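Local atomic coordinates of 2',5'-phosphodiesterase 12 (Homo sapiens, PDB entry 4Z0V), a protein that belongs to the endonuclease/exonuclease/phosphatase family, with a DNase I-like fold, and binds a magnesium ion. Residues Asp123-Leu134 / Ser428-Trp439. Sequence-based numbering, arbitrary orientation.
Sequences DALIRTVSYNIL and SDHIALVCDLKW
R127 and D436 lie side by side on one face of the sheet, as a non-hydrogen-bonded pair of two antiparallel strands, 125-132 and 433-439, which are neighbours inside one sheet of the DNase I-like beta sandwich. The register is fixed by paired backbone bonds at I126/L437, T128/C435 and S130/L433; that from T128 N to C435 O is nearly straight.

R127 can be followed outward. CG stands anti to the backbone N (chi1 179°), which sends the chain alongside D436; CB, CG and CD all border D436 OD1, with CG 3.3 Å from it. A bend at chi3 then turns the guanidinium side-on: NE donates to the syn lone pair of OD1 at 2.7 Å, while NH2 reaches D436 OD2 at 3.1 Å. Both oxygens lie close to the guanidinium plane, although the two flat groups are twisted 31° apart. Each group of the pair has a further hydrogen bond, R127 NH1 to K119 O and D436 OD2 to Q405 NE2.

On the other face of the sheet, I126 CD1 rests 3.6 Å from W439 CZ2, toward the rim of the indole, whose NE1 donates to a water shared by the D123 and L125 carbonyls.

Just ahead of strand 433-439, A432 CB sits over the centre of the Y131 ring, and Y131 OH bonds to E169. The N132 amide is stacked on the H430 imidazole, their planes 2° apart. N132 ND2 bonds to D327 and H430 ND1 to D392; the N132 side chain comes within about 4 Å of the bound magnesium ion, placing this end of the pair at the metal site. S428 OG donates to N132 O at 2.6 Å and accepts from H430 N, closing an ST turn.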
loop_
_atom_site.group_PDB
_atom_site.type_symbol
_atom_site.label_atom_id
_atom_site.label_comp_id
_atom_site.label_asym_id
_atom_site.label_seq_id
_atom_site.Cartn_x
_atom_site.Cartn_y
_atom_site.Cartn_z
ATOM N N ASP A 123 -14.377 15.566 6.283
ATOM C CA ASP A 123 -15.290 14.789 5.422
ATOM C C ASP A 123 -15.189 15.108 3.912
ATOM O O ASP A 123 -15.455 14.235 3.070
ATOM C CB ASP A 123 -16.748 15.012 5.877
ATOM C CG ASP A 123 -17.030 14.668 7.343
ATOM O OD1 ASP A 123 -16.098 14.176 8.040
ATOM O OD2 ASP A 123 -18.169 14.922 7.806
ATOM N N ALA A 124 -14.832 16.350 3.561
ATOM C CA ALA A 124 -14.738 16.755 2.160
ATOM C C ALA A 124 -13.482 16.203 1.482
ATOM O O ALA A 124 -13.388 16.283 0.257
ATOM C CB ALA A 124 -14.742 18.279 2.052
ATOM N N LEU A 125 -12.511 15.678 2.265
ATOM C CA LEU A 125 -11.239 15.204 1.720
ATOM C C LEU A 125 -11.086 13.686 1.752
ATOM O O LEU A 125 -11.762 12.985 2.516
ATOM C CB LEU A 125 -10.037 15.817 2.475
ATOM C CG LEU A 125 -9.958 17.351 2.573
ATOM C CD1 LEU A 125 -8.723 17.781 3.377
ATOM C CD2 LEU A 125 -9.941 17.984 1.207
ATOM N N ILE A 126 -10.174 13.202 0.897
ATOM C CA ILE A 126 -9.762 11.813 0.845
ATOM C C ILE A 126 -8.255 11.817 0.838
ATOM O O ILE A 126 -7.657 12.115 -0.206
ATOM C CB ILE A 126 -10.323 11.003 -0.364
ATOM C CG1 ILE A 126 -11.850 11.189 -0.564
ATOM C CG2 ILE A 126 -9.918 9.496 -0.241
ATOM C CD1 ILE A 126 -12.332 10.623 -1.982
ATOM N N ARG A 127 -7.625 11.506 1.971
ATOM C CA ARG A 127 -6.170 11.379 1.974
ATOM C C ARG A 127 -5.833 10.004 1.366
ATOM O O ARG A 127 -6.201 8.967 1.921
ATOM C CB ARG A 127 -5.577 11.528 3.378
ATOM C CG ARG A 127 -4.055 11.372 3.365
ATOM C CD ARG A 127 -3.425 11.836 4.649
ATOM N NE ARG A 127 -3.517 13.295 4.770
ATOM C CZ ARG A 127 -3.669 13.959 5.911
ATOM N NH1 ARG A 127 -3.725 13.305 7.068
ATOM N NH2 ARG A 127 -3.774 15.282 5.903
ATOM N N THR A 128 -5.059 10.002 0.287
ATOM C CA THR A 128 -4.789 8.776 -0.478
ATOM C C THR A 128 -3.303 8.501 -0.524
ATOM O O THR A 128 -2.492 9.435 -0.636
ATOM C CB THR A 128 -5.376 8.962 -1.900
ATOM O OG1 THR A 128 -6.761 9.289 -1.784
ATOM C CG2 THR A 128 -5.261 7.697 -2.747
ATOM N N VAL A 129 -2.938 7.214 -0.304
ATOM C CA VAL A 129 -1.538 6.775 -0.309
ATOM C C VAL A 129 -1.368 5.704 -1.368
ATOM O O VAL A 129 -2.234 4.834 -1.490
ATOM C CB VAL A 129 -1.146 6.194 1.092
ATOM C CG1 VAL A 129 0.279 5.599 1.069
ATOM C CG2 VAL A 129 -1.284 7.248 2.203
ATOM N N SER A 130 -0.244 5.699 -2.078
ATOM C CA SER A 130 0.123 4.581 -2.980
ATOM C C SER A 130 1.548 4.240 -2.656
ATOM O O SER A 130 2.412 5.133 -2.662
ATOM C CB SER A 130 -0.065 4.904 -4.462
ATOM O OG SER A 130 0.245 3.747 -5.235
ATOM N N TYR A 131 1.816 2.953 -2.340
ATOM C CA TYR A 131 3.177 2.623 -1.893
ATOM C C TYR A 131 3.558 1.189 -2.202
ATOM O O TYR A 131 2.857 0.281 -1.779
ATOM C CB TYR A 131 3.186 2.821 -0.361
ATOM C CG TYR A 131 4.501 2.831 0.395
ATOM C CD1 TYR A 131 5.719 2.982 -0.275
ATOM C CD2 TYR A 131 4.521 2.824 1.795
ATOM C CE1 TYR A 131 6.917 3.126 0.431
ATOM C CE2 TYR A 131 5.716 2.944 2.507
ATOM C CZ TYR A 131 6.910 3.119 1.820
ATOM O OH TYR A 131 8.077 3.288 2.532
ATOM N N ASN A 132 4.691 0.992 -2.896
ATOM C CA ASN A 132 5.229 -0.344 -3.149
ATOM C C ASN A 132 6.166 -0.560 -1.962
ATOM O O ASN A 132 7.159 0.166 -1.831
ATOM C CB ASN A 132 5.923 -0.426 -4.533
ATOM C CG ASN A 132 6.635 -1.750 -4.760
ATOM O OD1 ASN A 132 7.217 -2.325 -3.824
ATOM N ND2 ASN A 132 6.636 -2.250 -6.019
ATOM N N ILE A 133 5.810 -1.477 -1.074
ATOM C CA ILE A 133 6.492 -1.628 0.227
ATOM C C ILE A 133 7.639 -2.643 0.221
ATOM O O ILE A 133 8.236 -2.848 1.291
ATOM C CB ILE A 133 5.480 -1.930 1.375
ATOM C CG1 ILE A 133 4.700 -3.264 1.128
ATOM C CG2 ILE A 133 4.522 -0.705 1.569
ATOM C CD1 ILE A 133 3.930 -3.782 2.409
ATOM N N LEU A 134 8.008 -3.173 -0.967
ATOM C CA LEU A 134 9.140 -4.114 -1.185
ATOM C C LEU A 134 8.909 -5.431 -0.438
ATOM O O LEU A 134 9.062 -5.536 0.801
ATOM C CB LEU A 134 10.480 -3.446 -0.771
ATOM C CG LEU A 134 11.768 -4.305 -0.779
ATOM C CD1 LEU A 134 11.989 -4.970 -2.137
ATOM C CD2 LEU A 134 12.970 -3.451 -0.369
ATOM N N SER A 428 11.684 0.882 2.014
ATOM C CA SER A 428 11.364 0.281 0.712
ATOM C C SER A 428 12.342 0.825 -0.328
ATOM O O SER A 428 13.051 1.773 -0.031
ATOM C CB SER A 428 9.918 0.620 0.328
ATOM O OG SER A 428 9.662 0.188 -1.004
ATOM N N ASP A 429 12.385 0.246 -1.535
ATOM C CA ASP A 429 13.180 0.844 -2.605
ATOM C C ASP A 429 12.315 1.894 -3.331
ATOM O O ASP A 429 12.816 2.634 -4.170
ATOM C CB ASP A 429 13.750 -0.208 -3.571
ATOM C CG ASP A 429 12.779 -1.185 -4.202
ATOM O OD1 ASP A 429 11.669 -1.359 -3.665
ATOM O OD2 ASP A 429 13.188 -1.894 -5.129
ATOM N N HIS A 430 11.011 1.963 -2.992
ATOM C CA HIS A 430 10.093 2.981 -3.511
ATOM C C HIS A 430 9.773 3.995 -2.426
ATOM O O HIS A 430 10.005 3.740 -1.248
ATOM C CB HIS A 430 8.790 2.347 -4.019
ATOM C CG HIS A 430 8.930 1.562 -5.282
ATOM N ND1 HIS A 430 8.358 2.003 -6.472
ATOM C CD2 HIS A 430 9.507 0.362 -5.492
ATOM C CE1 HIS A 430 8.637 1.070 -7.376
ATOM N NE2 HIS A 430 9.329 0.062 -6.835
ATOM N N ILE A 431 9.201 5.132 -2.821
ATOM C CA ILE A 431 8.782 6.198 -1.920
ATOM C C ILE A 431 7.269 6.292 -1.983
ATOM O O ILE A 431 6.710 6.345 -3.084
ATOM C CB ILE A 431 9.468 7.511 -2.336
ATOM C CG1 ILE A 431 11.010 7.370 -2.310
ATOM C CG2 ILE A 431 8.976 8.672 -1.475
ATOM C CD1 ILE A 431 11.768 8.574 -2.971
ATOM N N ALA A 432 6.605 6.319 -0.822
ATOM C CA ALA A 432 5.158 6.428 -0.761
ATOM C C ALA A 432 4.677 7.713 -1.361
ATOM O O ALA A 432 5.286 8.783 -1.139
ATOM C CB ALA A 432 4.679 6.356 0.696
ATOM N N LEU A 433 3.610 7.617 -2.154
ATOM C CA LEU A 433 2.920 8.824 -2.654
ATOM C C LEU A 433 1.777 9.111 -1.741
ATOM O O LEU A 433 1.046 8.196 -1.387
ATOM C CB LEU A 433 2.396 8.646 -4.073
ATOM C CG LEU A 433 3.403 8.439 -5.163
ATOM C CD1 LEU A 433 2.669 8.288 -6.462
ATOM C CD2 LEU A 433 4.404 9.601 -5.234
ATOM N N VAL A 434 1.637 10.357 -1.289
ATOM C CA VAL A 434 0.545 10.732 -0.371
ATOM C C VAL A 434 -0.027 12.051 -0.843
ATOM O O VAL A 434 0.734 13.004 -1.059
ATOM C CB VAL A 434 1.029 10.850 1.103
ATOM C CG1 VAL A 434 -0.159 11.010 2.073
ATOM C CG2 VAL A 434 1.912 9.676 1.514
ATOM N N CYS A 435 -1.350 12.137 -0.992
ATOM C CA CYS A 435 -1.972 13.406 -1.401
ATOM C C CYS A 435 -3.345 13.525 -0.788
ATOM O O CYS A 435 -4.008 12.509 -0.541
ATOM C CB CYS A 435 -2.050 13.501 -2.914
ATOM S SG CYS A 435 -3.096 12.235 -3.642
ATOM N N ASP A 436 -3.789 14.755 -0.558
ATOM C CA ASP A 436 -5.134 14.986 -0.054
ATOM C C ASP A 436 -5.978 15.377 -1.241
ATOM O O ASP A 436 -5.587 16.289 -1.973
ATOM C CB ASP A 436 -5.137 16.077 1.013
ATOM C CG ASP A 436 -4.426 15.681 2.278
ATOM O OD1 ASP A 436 -4.077 14.488 2.411
ATOM O OD2 ASP A 436 -4.266 16.546 3.157
ATOM N N LEU A 437 -7.050 14.621 -1.494
ATOM C CA LEU A 437 -7.970 14.877 -2.603
ATOM C C LEU A 437 -9.230 15.519 -2.077
ATOM O O LEU A 437 -9.593 15.274 -0.938
ATOM C CB LEU A 437 -8.316 13.562 -3.300
ATOM C CG LEU A 437 -7.130 12.740 -3.814
ATOM C CD1 LEU A 437 -7.636 11.417 -4.417
ATOM C CD2 LEU A 437 -6.299 13.559 -4.816
ATOM N N LYS A 438 -9.880 16.362 -2.864
ATOM C CA LYS A 438 -11.132 16.975 -2.428
ATOM C C LYS A 438 -12.233 16.610 -3.410
ATOM O O LYS A 438 -11.993 16.581 -4.622
ATOM C CB LYS A 438 -10.970 18.516 -2.306
ATOM C CG LYS A 438 -12.151 19.231 -1.648
ATOM C CD LYS A 438 -11.719 20.613 -1.154
ATOM C CE LYS A 438 -12.759 21.321 -0.313
ATOM N NZ LYS A 438 -13.721 22.087 -1.148
ATOM N N TRP A 439 -13.419 16.253 -2.881
ATOM C CA TRP A 439 -14.599 15.996 -3.703
ATOM C C TRP A 439 -15.018 17.321 -4.358
ATOM O O TRP A 439 -15.054 18.351 -3.667
ATOM C CB TRP A 439 -15.763 15.463 -2.827
ATOM C CG TRP A 439 -15.560 14.114 -2.192
ATOM C CD1 TRP A 439 -15.234 13.869 -0.889
ATOM C CD2 TRP A 439 -15.872 12.841 -2.771
ATOM N NE1 TRP A 439 -15.300 12.520 -0.628
ATOM C CE2 TRP A 439 -15.711 11.867 -1.760
ATOM C CE3 TRP A 439 -16.282 12.427 -4.050
ATOM C CZ2 TRP A 439 -15.923 10.506 -1.992
ATOM C CZ3 TRP A 439 -16.486 11.079 -4.278
ATOM C CH2 TRP A 439 -16.302 10.136 -3.264
HETATM O O HOH W 1 -14.380 11.884 2.033
HETATM O O HOH W 2 9.836 -2.962 -4.693
HETATM O O HOH W 3 5.634 3.555 -4.067
#